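Local coordinates for protein lyase/mutase (PDB 4LSB) that is a TIM-barrel protein of the phosphoenolpyruvate phosphomutase family that binds a magnesium ion, at residues R28-W38 and F51-Y61; L14-F22 and A114-G122. All coordinates share one frame; numbering follows the deposited sequence.

Overall arrangement
Contact 1 closes the barrel between strands 32-34 and 54-55, the first and second in chain order. Contact 2 packs helix 14-25 against the end of helix 104-116 and the start of strand 121-125, the fourth strand. The centres lie about 14 Å apart. Along the chain, contact 1 is nested inside the loop that contact 2 closes. Phe22 joins them: its CE1 lies 3.7 Å from Ile34 CD1 and 3.7 Å from Ala53 CB. The helix ahead of the first strand thus packs near the place where that strand meets its neighbour, while the magnesium ion sits at the far end of 51-61.

Contact 1. Residues R28-W38 and F51-Y61; sequences RPGAFIIPNPW and FEALATTSAGY. With MG (magnesium ion), chain E.
The ring of Phe51 takes Pro35 on one face. Pro35 CG stands 3.8 Å from the ring centroid and 21° off the normal, a CH-pi contact. Water 1 lies at the ring's edge, in its plane, and bridges Ile33 O and Glu52 N. From the second subunit, Arg261 makes a cation-pi contact with Phe51.

The guanidinium of Arg28 presents its edge to the Glu52 carboxylate, with Glu52 OE2 in its plane, and grips it end-on through two nitrogens. NH1 of Arg28 bonds OE1 of Glu52 at 3.0 Å, and NH2 of Arg28 bonds OE2 of Glu52 at 2.8 Å. Both oxygens are used on their syn sides, although the two planes are turned 31° apart. The Arg28 chain is extended from CG to NE and spans the gap.

One backbone bond joins the two segments: Ala55 N donates to Pro35 O at 2.9 Å. Asn36 CA makes a CA-H...O contact with Ala55 O. Ile34 has CG1 anti to the backbone N (chi1 -174°), which places CG1 3.8 Å from Ala55 CB. Asn36 ND2 donates to Thr56 O at 3.2 Å from above the carbonyl plane, while Asn36 OD1 accepts from Val241 N. Both ends of this buried amide are therefore held, which fixes its rotation.

Water 2 links Pro37 O to Thr57 N. Thr57 then caps helix 58-64, its OG1 accepting from Gly60 N. Next in the chain, Ser58 OG binds the magnesium ion at 2.4 Å, and Glu97 also binds it. Pro35 and Pro37 have no N-H to give, and two waters make part of the join. The seam between the first two barrel strands is thus held by one backbone bond, a two-bond salt bridge, water bridges and apolar packing, and it leads into the metal site.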
ATOM      1  N   ARG B  28      -3.858  11.234 -29.942  1.00 25.90           N
ATOM      2  CA  ARG B  28      -2.549  11.226 -30.578  1.00 25.17           C
ATOM      3  C   ARG B  28      -2.225   9.812 -31.058  1.00 23.83           C
ATOM      4  O   ARG B  28      -2.837   8.801 -30.609  1.00 22.15           O
ATOM      5  CB  ARG B  28      -1.492  11.813 -29.643  1.00 28.81           C
ATOM      6  CG  ARG B  28      -1.084  10.929 -28.541  1.00 26.44           C
ATOM      7  CD  ARG B  28      -0.142  11.654 -27.598  1.00 28.79           C
ATOM      8  NE  ARG B  28       0.369  10.638 -26.694  1.00 27.77           N
ATOM      9  CZ  ARG B  28       0.965  10.862 -25.531  1.00 27.64           C
ATOM     10  NH1 ARG B  28       1.136  12.097 -25.077  1.00 25.61           N
ATOM     11  NH2 ARG B  28       1.400   9.823 -24.832  1.00 28.59           N
ATOM     12  N   PRO B  29      -1.240   9.706 -31.973  1.00 22.64           N
ATOM     13  CA  PRO B  29      -0.925   8.402 -32.495  1.00 21.96           C
ATOM     14  C   PRO B  29      -0.416   7.421 -31.461  1.00 21.73           C
ATOM     15  O   PRO B  29       0.288   7.787 -30.500  1.00 21.52           O
ATOM     16  CB  PRO B  29       0.179   8.686 -33.551  1.00 23.02           C
ATOM     17  CG  PRO B  29      -0.014  10.128 -33.945  1.00 22.98           C
ATOM     18  CD  PRO B  29      -0.540  10.792 -32.696  1.00 23.03           C
ATOM     19  N   GLY B  30      -0.730   6.155 -31.690  1.00 21.51           N
ATOM     20  CA  GLY B  30      -0.165   5.114 -30.873  1.00 22.46           C
ATOM     21  C   GLY B  30      -1.068   4.760 -29.707  1.00 22.40           C
ATOM     22  O   GLY B  30      -2.200   5.246 -29.629  1.00 24.16           O
ATOM     23  N   ALA B  31      -0.611   3.840 -28.853  1.00 19.29           N
ATOM     24  CA  ALA B  31      -1.347   3.512 -27.610  1.00 17.45           C
ATOM     25  C   ALA B  31      -0.554   4.034 -26.413  1.00 17.21           C
ATOM     26  O   ALA B  31       0.653   4.153 -26.471  1.00 16.14           O
ATOM     27  CB  ALA B  31      -1.525   1.990 -27.470  1.00 17.08           C
ATOM     28  N   PHE B  32      -1.246   4.316 -25.315  1.00 15.87           N
ATOM     29  CA  PHE B  32      -0.555   4.720 -24.076  1.00 16.07           C
ATOM     30  C   PHE B  32      -0.964   3.840 -22.931  1.00 15.60           C
ATOM     31  O   PHE B  32      -2.027   3.281 -22.932  1.00 15.81           O
ATOM     32  CB  PHE B  32      -0.773   6.212 -23.728  1.00 16.84           C
ATOM     33  CG  PHE B  32      -2.150   6.555 -23.224  1.00 15.56           C
ATOM     34  CD1 PHE B  32      -3.192   6.789 -24.098  1.00 16.22           C
ATOM     35  CD2 PHE B  32      -2.378   6.719 -21.860  1.00 15.16           C
ATOM     36  CE1 PHE B  32      -4.448   7.105 -23.629  1.00 15.85           C
ATOM     37  CE2 PHE B  32      -3.630   7.040 -21.381  1.00 16.21           C
ATOM     38  CZ  PHE B  32      -4.681   7.212 -22.268  1.00 16.43           C
ATOM     39  N   ILE B  33      -0.121   3.765 -21.920  1.00 15.12           N
ATOM     40  CA  ILE B  33      -0.413   2.931 -20.767  1.00 15.47           C
ATOM     41  C   ILE B  33      -0.968   3.876 -19.691  1.00 15.60           C
ATOM     42  O   ILE B  33      -0.425   4.952 -19.465  1.00 15.80           O
ATOM     43  CB  ILE B  33       0.845   2.212 -20.242  1.00 15.62           C
ATOM     44  CG1 ILE B  33       1.353   1.224 -21.290  1.00 16.16           C
ATOM     45  CG2 ILE B  33       0.547   1.504 -18.952  1.00 16.13           C
ATOM     46  CD1 ILE B  33       2.699   0.565 -20.977  1.00 16.35           C
ATOM     47  N   ILE B  34      -2.047   3.447 -19.070  1.00 13.80           N
ATOM     48  CA  ILE B  34      -2.619   4.107 -17.927  1.00 14.20           C
ATOM     49  C   ILE B  34      -2.474   3.148 -16.736  1.00 13.76           C
ATOM     50  O   ILE B  34      -3.195   2.137 -16.607  1.00 15.41           O
ATOM     51  CB  ILE B  34      -4.055   4.595 -18.161  1.00 13.55           C
ATOM     52  CG1 ILE B  34      -4.533   5.413 -16.957  1.00 13.96           C
ATOM     53  CG2 ILE B  34      -5.011   3.451 -18.425  1.00 14.19           C
ATOM     54  CD1 ILE B  34      -5.774   6.239 -17.240  1.00 13.94           C
ATOM     55  N   PRO B  35      -1.450   3.403 -15.893  1.00 13.80           N
ATOM     56  CA  PRO B  35      -1.212   2.452 -14.809  1.00 13.26           C
ATOM     57  C   PRO B  35      -2.107   2.709 -13.630  1.00 13.13           C
ATOM     58  O   PRO B  35      -2.736   3.788 -13.526  1.00 12.59           O
ATOM     59  CB  PRO B  35       0.247   2.715 -14.472  1.00 13.66           C
ATOM     60  CG  PRO B  35       0.381   4.170 -14.664  1.00 14.05           C
ATOM     61  CD  PRO B  35      -0.447   4.479 -15.884  1.00 14.13           C
ATOM     62  N   ASN B  36      -2.156   1.735 -12.724  1.00 13.54           N
ATOM     63  CA  ASN B  36      -3.129   1.687 -11.649  1.00 14.60           C
ATOM     64  C   ASN B  36      -2.468   1.633 -10.229  1.00 14.56           C
ATOM     65  O   ASN B  36      -2.276   0.575  -9.683  1.00 15.17           O
ATOM     66  CB  ASN B  36      -4.060   0.467 -11.769  1.00 14.75           C
ATOM     67  CG  ASN B  36      -4.798   0.379 -13.116  1.00 14.96           C
ATOM     68  OD1 ASN B  36      -4.213  -0.009 -14.135  1.00 15.98           O
ATOM     69  ND2 ASN B  36      -6.073   0.733 -13.127  1.00 14.43           N
ATOM     70  N   PRO B  37      -2.149   2.775  -9.666  1.00 15.69           N
ATOM     71  CA  PRO B  37      -1.794   2.850  -8.253  1.00 15.81           C
ATOM     72  C   PRO B  37      -2.983   2.613  -7.363  1.00 16.52           C
ATOM     73  O   PRO B  37      -4.117   2.673  -7.842  1.00 16.62           O
ATOM     74  CB  PRO B  37      -1.335   4.287  -8.122  1.00 15.61           C
ATOM     75  CG  PRO B  37      -2.245   4.973  -9.009  1.00 16.14           C
ATOM     76  CD  PRO B  37      -2.483   4.104 -10.185  1.00 15.10           C
ATOM     77  N   TRP B  38      -2.726   2.277  -6.082  1.00 17.13           N
ATOM     78  CA  TRP B  38      -3.766   1.998  -5.096  1.00 16.35           C
ATOM     79  C   TRP B  38      -3.590   2.799  -3.794  1.00 16.86           C
ATOM     80  O   TRP B  38      -4.379   2.647  -2.873  1.00 16.45           O
ATOM     81  CB  TRP B  38      -3.849   0.468  -4.764  1.00 16.93           C
ATOM     82  CG  TRP B  38      -2.595  -0.041  -4.145  1.00 16.87           C
ATOM     83  CD1 TRP B  38      -2.321  -0.146  -2.803  1.00 17.56           C
ATOM     84  CD2 TRP B  38      -1.407  -0.417  -4.824  1.00 17.68           C
ATOM     85  NE1 TRP B  38      -1.045  -0.619  -2.622  1.00 16.85           N
ATOM     86  CE2 TRP B  38      -0.480  -0.822  -3.850  1.00 17.83           C
ATOM     87  CE3 TRP B  38      -1.075  -0.583  -6.173  1.00 18.14           C
ATOM     88  CZ2 TRP B  38       0.803  -1.295  -4.191  1.00 18.79           C
ATOM     89  CZ3 TRP B  38       0.222  -1.012  -6.487  1.00 18.53           C
ATOM     90  CH2 TRP B  38       1.109  -1.369  -5.519  1.00 18.49           C
ATOM     91  N   PHE B  51       4.605   8.499 -16.254  1.00 17.97           N
ATOM     92  CA  PHE B  51       3.255   8.198 -16.784  1.00 18.50           C
ATOM     93  C   PHE B  51       2.467   9.495 -16.875  1.00 19.57           C
ATOM     94  O   PHE B  51       2.796  10.497 -16.179  1.00 20.29           O
ATOM     95  CB  PHE B  51       2.564   7.115 -15.988  1.00 18.40           C
ATOM     96  CG  PHE B  51       3.165   5.773 -16.187  1.00 18.17           C
ATOM     97  CD1 PHE B  51       2.897   5.050 -17.334  1.00 17.42           C
ATOM     98  CD2 PHE B  51       4.034   5.245 -15.233  1.00 17.86           C
ATOM     99  CE1 PHE B  51       3.459   3.781 -17.518  1.00 18.62           C
ATOM    100  CE2 PHE B  51       4.635   4.000 -15.447  1.00 18.26           C
ATOM    101  CZ  PHE B  51       4.332   3.269 -16.595  1.00 18.58           C
ATOM    102  N   GLU B  52       1.512   9.519 -17.807  1.00 18.63           N
ATOM    103  CA  GLU B  52       0.782  10.761 -18.118  1.00 18.53           C
ATOM    104  C   GLU B  52      -0.651  10.802 -17.579  1.00 17.26           C
ATOM    105  O   GLU B  52      -1.323  11.835 -17.675  1.00 18.58           O
ATOM    106  CB  GLU B  52       0.779  10.990 -19.618  1.00 18.51           C
ATOM    107  CG  GLU B  52       2.123  11.510 -20.123  1.00 19.08           C
ATOM    108  CD  GLU B  52       2.153  11.561 -21.632  1.00 21.36           C
ATOM    109  OE1 GLU B  52       1.837  12.629 -22.178  1.00 22.86           O
ATOM    110  OE2 GLU B  52       2.438  10.559 -22.283  1.00 20.60           O
ATOM    111  N   ALA B  53      -1.087   9.695 -17.015  1.00 16.87           N
ATOM    112  CA  ALA B  53      -2.407   9.590 -16.412  1.00 16.32           C
ATOM    113  C   ALA B  53      -2.362   8.450 -15.470  1.00 16.91           C
ATOM    114  O   ALA B  53      -1.475   7.597 -15.583  1.00 17.17           O
ATOM    115  CB  ALA B  53      -3.414   9.316 -17.494  1.00 16.32           C
ATOM    116  N   LEU B  54      -3.319   8.384 -14.572  1.00 15.91           N
ATOM    117  CA  LEU B  54      -3.455   7.234 -13.639  1.00 16.04           C
ATOM    118  C   LEU B  54      -4.904   6.756 -13.652  1.00 16.05           C
ATOM    119  O   LEU B  54      -5.809   7.547 -13.902  1.00 16.02           O
ATOM    120  CB  LEU B  54      -3.060   7.677 -12.196  1.00 15.94           C
ATOM    121  CG  LEU B  54      -1.696   8.346 -12.066  1.00 15.85           C
ATOM    122  CD1 LEU B  54      -1.520   8.901 -10.666  1.00 17.11           C
ATOM    123  CD2 LEU B  54      -0.594   7.386 -12.365  1.00 16.20           C
ATOM    124  N   ALA B  55      -5.120   5.469 -13.345  1.00 16.00           N
ATOM    125  CA  ALA B  55      -6.432   4.927 -13.174  1.00 16.49           C
ATOM    126  C   ALA B  55      -6.523   4.249 -11.818  1.00 17.06           C
ATOM    127  O   ALA B  55      -5.625   3.492 -11.380  1.00 17.60           O
ATOM    128  CB  ALA B  55      -6.754   3.934 -14.277  1.00 16.41           C
ATOM    129  N   THR B  56      -7.637   4.443 -11.146  1.00 17.37           N
ATOM    130  CA  THR B  56      -7.822   3.758  -9.870  1.00 17.44           C
ATOM    131  C   THR B  56      -8.167   2.311 -10.173  1.00 17.67           C
ATOM    132  O   THR B  56      -8.449   1.946 -11.343  1.00 18.99           O
ATOM    133  CB  THR B  56      -8.886   4.424  -9.011  1.00 18.74           C
ATOM    134  OG1 THR B  56     -10.130   4.322  -9.644  1.00 17.69           O
ATOM    135  CG2 THR B  56      -8.560   5.895  -8.757  1.00 19.35           C
ATOM    136  N   THR B  57      -8.013   1.460  -9.169  1.00 17.08           N
ATOM    137  CA  THR B  57      -8.263   0.027  -9.289  1.00 17.05           C
ATOM    138  C   THR B  57      -9.056  -0.366  -8.048  1.00 17.40           C
ATOM    139  O   THR B  57      -8.561  -0.316  -6.938  1.00 16.34           O
ATOM    140  CB  THR B  57      -6.956  -0.803  -9.401  1.00 17.69           C
ATOM    141  OG1 THR B  57      -7.212  -2.179  -9.143  1.00 17.72           O
ATOM    142  CG2 THR B  57      -5.868  -0.307  -8.458  1.00 17.71           C
ATOM    143  N   SER B  58     -10.327  -0.656  -8.249  1.00 17.82           N
ATOM    144  CA  SER B  58     -11.165  -1.148  -7.162  1.00 20.98           C
ATOM    145  C   SER B  58     -10.533  -2.420  -6.529  1.00 19.38           C
ATOM    146  O   SER B  58     -10.645  -2.640  -5.324  1.00 21.09           O
ATOM    147  CB  SER B  58     -12.594  -1.450  -7.691  1.00 20.80           C
ATOM    148  OG  SER B  58     -12.523  -2.478  -8.697  1.00 25.60           O
ATOM    149  N   ALA B  59      -9.843  -3.235  -7.313  1.00 20.30           N
ATOM    150  CA  ALA B  59      -9.203  -4.441  -6.797  1.00 20.40           C
ATOM    151  C   ALA B  59      -7.984  -4.162  -5.928  1.00 21.99           C
ATOM    152  O   ALA B  59      -7.843  -4.761  -4.840  1.00 20.27           O
ATOM    153  CB  ALA B  59      -8.758  -5.344  -7.922  1.00 21.76           C
ATOM    154  N   GLY B  60      -7.102  -3.282  -6.422  1.00 20.28           N
ATOM    155  CA  GLY B  60      -5.894  -2.884  -5.667  1.00 20.11           C
ATOM    156  C   GLY B  60      -6.252  -2.212  -4.367  1.00 19.79           C
ATOM    157  O   GLY B  60      -5.667  -2.470  -3.287  1.00 18.68           O
ATOM    158  N   TYR B  61      -7.278  -1.365  -4.443  1.00 19.49           N
ATOM    159  CA  TYR B  61      -7.760  -0.679  -3.275  1.00 20.62           C
ATOM    160  C   TYR B  61      -8.262  -1.651  -2.235  1.00 20.55           C
ATOM    161  O   TYR B  61      -7.925  -1.513  -1.069  1.00 20.04           O
ATOM    162  CB  TYR B  61      -8.870   0.331  -3.636  1.00 22.74           C
ATOM    163  CG  TYR B  61      -9.502   1.032  -2.434  1.00 24.19           C
ATOM    164  CD1 TYR B  61      -8.939   2.166  -1.907  1.00 25.38           C
ATOM    165  CD2 TYR B  61     -10.663   0.533  -1.831  1.00 27.44           C
ATOM    166  CE1 TYR B  61      -9.500   2.814  -0.815  1.00 26.87           C
ATOM    167  CE2 TYR B  61     -11.224   1.159  -0.722  1.00 27.87           C
ATOM    168  CZ  TYR B  61     -10.639   2.309  -0.228  1.00 29.67           C
ATOM    169  OH  TYR B  61     -11.200   2.971   0.864  1.00 32.08           O
TER
HETATM  170 MG    MG E 501     -14.503  -3.594  -9.509  1.00 43.97          MG
HETATM  171  O   HOH W   1       0.838   7.395 -19.395  1.00 24.79           O
HETATM  172  O   HOH W   2      -6.805   2.643  -6.996  1.00 15.32           O
HETATM  173  O   HOH W   3     -16.267  -4.557 -10.363  1.00 40.08           O
HETATM  174  O   HOH W   4     -14.336  -2.395 -11.608  1.00 32.09           O
HETATM  175  O   HOH W   5     -13.126  -4.900 -10.228  1.00 41.61           O

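Contact 2. Residues L14-F22 and A114-G122; sequences LQARHAEAF and AAEAGAVGG
Val120 packs against one side of helix 14-25, between Gln15, Ala19 and Phe22. Its CG1 packs 3.6 Å from Ala19 CB and also touches Gln15 CG. Its other branch, CG2, comes 4.0 Å from Phe22 CB. The first torsion of Val120 (chi1 -69°) turns CG1 beside its own backbone N and spreads the two methyls along the helix. The small side chain of Ala19 lets the backbones approach, with CA of Ala19 5.1 Å from CA of Val120. Gly121, which has no side chain, brings its CA obliquely up to the Phe22 ring, nearest its CE2.

The Gln15 end is more polar and wetter. The extended Gln15 chain (chi1 -171°) runs alongside Val120, the two pointing opposite ways. NE2 of Gln15 donates to Ala115 O at 3.0 Å and nearly straight, at 171°. This carbonyl also accepts from Gly118 N, so two donors grip it. The second bond of the amide, from Gln15 NE2 to Ala119 O, is weak. On the other side of the amide, water 6 lies 3.0 Å from Gln15 OE1 and also reaches Glu116 O. Glu116 itself is exposed, and its side chain leaves the helix away from 14-22.

Gly118 ends helix 104-116 in a Schellman motif, with positive phi and bonds from Gly118 N to Ala115 O and Ala119 N to Ala114 O. The chain then turns into strand 121-125, which pairs with strands 92-95 and 160-164. This helix-to-strand connection is one of the alpha-beta loops of the TIM barrel, closed here by a Schellman glycine, and the N-terminal helix packs across it.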
ATOM      1  N   LEU B  14      -6.941  23.633 -12.722  1.00 33.48           N
ATOM      2  CA  LEU B  14      -6.138  22.428 -12.880  1.00 32.16           C
ATOM      3  C   LEU B  14      -6.957  21.226 -13.411  1.00 28.80           C
ATOM      4  O   LEU B  14      -6.516  20.505 -14.301  1.00 25.12           O
ATOM      5  CB  LEU B  14      -5.486  22.080 -11.549  1.00 34.65           C
ATOM      6  CG  LEU B  14      -4.612  20.816 -11.470  1.00 39.04           C
ATOM      7  CD1 LEU B  14      -3.442  20.892 -12.448  1.00 40.84           C
ATOM      8  CD2 LEU B  14      -4.098  20.592 -10.049  1.00 40.58           C
ATOM      9  N   GLN B  15      -8.150  21.028 -12.869  1.00 24.27           N
ATOM     10  CA  GLN B  15      -8.976  19.927 -13.335  1.00 24.16           C
ATOM     11  C   GLN B  15      -9.272  20.047 -14.816  1.00 23.86           C
ATOM     12  O   GLN B  15      -9.207  19.048 -15.537  1.00 22.31           O
ATOM     13  CB  GLN B  15     -10.293  19.847 -12.592  1.00 23.02           C
ATOM     14  CG  GLN B  15     -11.035  18.570 -12.936  1.00 21.05           C
ATOM     15  CD  GLN B  15     -12.171  18.289 -12.000  1.00 22.04           C
ATOM     16  OE1 GLN B  15     -12.671  19.187 -11.329  1.00 22.07           O
ATOM     17  NE2 GLN B  15     -12.565  17.051 -11.929  1.00 19.66           N
ATOM     18  N   ALA B  16      -9.596  21.256 -15.263  1.00 24.59           N
ATOM     19  CA  ALA B  16      -9.879  21.466 -16.669  1.00 25.15           C
ATOM     20  C   ALA B  16      -8.638  21.209 -17.536  1.00 23.39           C
ATOM     21  O   ALA B  16      -8.756  20.648 -18.623  1.00 24.33           O
ATOM     22  CB  ALA B  16     -10.417  22.855 -16.907  1.00 26.33           C
ATOM     23  N   ARG B  17      -7.467  21.588 -17.036  1.00 24.21           N
ATOM     24  CA  ARG B  17      -6.194  21.345 -17.748  1.00 23.13           C
ATOM     25  C   ARG B  17      -5.970  19.839 -17.845  1.00 22.31           C
ATOM     26  O   ARG B  17      -5.690  19.349 -18.904  1.00 22.36           O
ATOM     27  CB  ARG B  17      -4.989  21.994 -17.064  1.00 23.64           C
ATOM     28  N   HIS B  18      -6.122  19.121 -16.737  1.00 21.62           N
ATOM     29  CA  HIS B  18      -5.963  17.670 -16.754  1.00 22.26           C
ATOM     30  C   HIS B  18      -6.965  16.994 -17.640  1.00 20.31           C
ATOM     31  O   HIS B  18      -6.637  16.006 -18.301  1.00 19.70           O
ATOM     32  CB  HIS B  18      -6.081  17.093 -15.368  1.00 23.10           C
ATOM     33  CG  HIS B  18      -4.908  17.399 -14.515  1.00 24.11           C
ATOM     34  ND1 HIS B  18      -4.910  17.192 -13.162  1.00 25.97           N
ATOM     35  CD2 HIS B  18      -3.679  17.851 -14.830  1.00 26.37           C
ATOM     36  CE1 HIS B  18      -3.731  17.496 -12.667  1.00 27.90           C
ATOM     37  NE2 HIS B  18      -2.961  17.909 -13.659  1.00 31.18           N
ATOM     38  N   ALA B  19      -8.162  17.571 -17.728  1.00 20.01           N
ATOM     39  CA  ALA B  19      -9.237  16.957 -18.523  1.00 20.31           C
ATOM     40  C   ALA B  19      -8.894  17.005 -19.992  1.00 21.48           C
ATOM     41  O   ALA B  19      -9.078  16.028 -20.757  1.00 21.76           O
ATOM     42  CB  ALA B  19     -10.584  17.642 -18.259  1.00 20.45           C
ATOM     43  N   GLU B  20      -8.362  18.141 -20.386  1.00 20.94           N
ATOM     44  CA  GLU B  20      -7.957  18.293 -21.771  1.00 24.12           C
ATOM     45  C   GLU B  20      -6.736  17.476 -22.106  1.00 21.49           C
ATOM     46  O   GLU B  20      -6.670  16.886 -23.199  1.00 23.10           O
ATOM     47  CB  GLU B  20      -7.664  19.762 -22.120  1.00 28.11           C
ATOM     48  CG  GLU B  20      -7.261  19.939 -23.589  1.00 31.64           C
ATOM     49  CD  GLU B  20      -8.266  19.393 -24.619  1.00 33.95           C
ATOM     50  OE1 GLU B  20      -9.507  19.497 -24.424  1.00 37.24           O
ATOM     51  OE2 GLU B  20      -7.797  18.840 -25.652  1.00 39.64           O
ATOM     52  N   ALA B  21      -5.758  17.478 -21.228  1.00 20.29           N
ATOM     53  CA  ALA B  21      -4.582  16.645 -21.445  1.00 19.89           C
ATOM     54  C   ALA B  21      -4.985  15.152 -21.588  1.00 19.56           C
ATOM     55  O   ALA B  21      -4.488  14.401 -22.455  1.00 18.38           O
ATOM     56  CB  ALA B  21      -3.583  16.857 -20.324  1.00 19.93           C
ATOM     57  N   PHE B  22      -5.922  14.722 -20.751  1.00 19.56           N
ATOM     58  CA  PHE B  22      -6.358  13.327 -20.752  1.00 16.94           C
ATOM     59  C   PHE B  22      -7.070  12.985 -22.052  1.00 19.15           C
ATOM     60  O   PHE B  22      -6.790  11.944 -22.651  1.00 17.06           O
ATOM     61  CB  PHE B  22      -7.260  13.039 -19.577  1.00 16.25           C
ATOM     62  CG  PHE B  22      -7.541  11.576 -19.394  1.00 14.57           C
ATOM     63  CD1 PHE B  22      -6.498  10.663 -19.274  1.00 14.32           C
ATOM     64  CD2 PHE B  22      -8.816  11.115 -19.334  1.00 14.78           C
ATOM     65  CE1 PHE B  22      -6.762   9.296 -19.077  1.00 14.49           C
ATOM     66  CE2 PHE B  22      -9.084   9.760 -19.131  1.00 14.63           C
ATOM     67  CZ  PHE B  22      -8.052   8.863 -19.010  1.00 14.39           C
ATOM     68  N   ALA B 114     -17.860  11.773  -8.889  1.00 17.39           N
ATOM     69  CA  ALA B 114     -16.489  11.388  -9.207  1.00 16.43           C
ATOM     70  C   ALA B 114     -15.782  12.605  -9.755  1.00 15.77           C
ATOM     71  O   ALA B 114     -14.651  12.865  -9.414  1.00 16.19           O
ATOM     72  CB  ALA B 114     -16.445  10.260 -10.209  1.00 15.65           C
ATOM     73  N   ALA B 115     -16.480  13.401 -10.559  1.00 16.64           N
ATOM     74  CA  ALA B 115     -15.889  14.633 -11.068  1.00 17.29           C
ATOM     75  C   ALA B 115     -15.612  15.609  -9.934  1.00 19.51           C
ATOM     76  O   ALA B 115     -14.543  16.224  -9.873  1.00 19.05           O
ATOM     77  CB  ALA B 115     -16.779  15.270 -12.144  1.00 17.84           C
ATOM     78  N   GLU B 116     -16.560  15.707  -8.996  1.00 21.49           N
ATOM     79  CA  GLU B 116     -16.417  16.605  -7.877  1.00 22.61           C
ATOM     80  C   GLU B 116     -15.174  16.195  -7.081  1.00 21.17           C
ATOM     81  O   GLU B 116     -14.422  17.054  -6.629  1.00 19.21           O
ATOM     82  CB  GLU B 116     -17.705  16.563  -7.061  1.00 27.30           C
ATOM     83  CG  GLU B 116     -17.876  17.589  -5.975  1.00 33.96           C
ATOM     84  CD  GLU B 116     -19.289  17.483  -5.363  1.00 38.17           C
ATOM     85  OE1 GLU B 116     -20.167  18.311  -5.744  1.00 43.81           O
ATOM     86  OE2 GLU B 116     -19.549  16.547  -4.549  1.00 45.07           O
ATOM     87  N   ALA B 117     -14.912  14.886  -6.977  1.00 19.02           N
ATOM     88  CA  ALA B 117     -13.704  14.379  -6.312  1.00 18.65           C
ATOM     89  C   ALA B 117     -12.419  14.595  -7.067  1.00 18.80           C
ATOM     90  O   ALA B 117     -11.329  14.349  -6.528  1.00 19.12           O
ATOM     91  CB  ALA B 117     -13.859  12.898  -5.980  1.00 19.08           C
ATOM     92  N   GLY B 118     -12.512  15.049  -8.321  1.00 18.01           N
ATOM     93  CA  GLY B 118     -11.381  15.464  -9.084  1.00 17.41           C
ATOM     94  C   GLY B 118     -11.009  14.623 -10.284  1.00 16.05           C
ATOM     95  O   GLY B 118     -10.070  14.938 -11.019  1.00 15.10           O
ATOM     96  N   ALA B 119     -11.753  13.553 -10.507  1.00 15.09           N
ATOM     97  CA  ALA B 119     -11.519  12.718 -11.675  1.00 15.19           C
ATOM     98  C   ALA B 119     -11.897  13.453 -12.969  1.00 15.71           C
ATOM     99  O   ALA B 119     -12.843  14.231 -13.018  1.00 15.53           O
ATOM    100  CB  ALA B 119     -12.269  11.402 -11.550  1.00 14.98           C
ATOM    101  N   VAL B 120     -11.153  13.161 -14.025  1.00 15.41           N
ATOM    102  CA  VAL B 120     -11.485  13.695 -15.329  1.00 14.97           C
ATOM    103  C   VAL B 120     -11.959  12.618 -16.273  1.00 14.16           C
ATOM    104  O   VAL B 120     -12.195  12.842 -17.452  1.00 14.08           O
ATOM    105  CB  VAL B 120     -10.338  14.463 -15.941  1.00 15.27           C
ATOM    106  CG1 VAL B 120     -10.088  15.749 -15.196  1.00 15.74           C
ATOM    107  CG2 VAL B 120      -9.072  13.619 -16.005  1.00 15.58           C
ATOM    108  N   GLY B 121     -12.076  11.412 -15.775  1.00 13.89           N
ATOM    109  CA  GLY B 121     -12.675  10.348 -16.519  1.00 13.64           C
ATOM    110  C   GLY B 121     -13.089   9.242 -15.571  1.00 13.98           C
ATOM    111  O   GLY B 121     -12.732   9.219 -14.380  1.00 13.43           O
ATOM    112  N   GLY B 122     -13.827   8.310 -16.093  1.00 15.26           N
ATOM    113  CA  GLY B 122     -14.158   7.098 -15.307  1.00 15.73           C
ATOM    114  C   GLY B 122     -14.908   6.056 -16.099  1.00 16.01           C
ATOM    115  O   GLY B 122     -15.383   6.351 -17.182  1.00 18.10           O
TER
HETATM  116  O   HOH W   6     -13.126  18.642  -8.403  1.00 30.56           O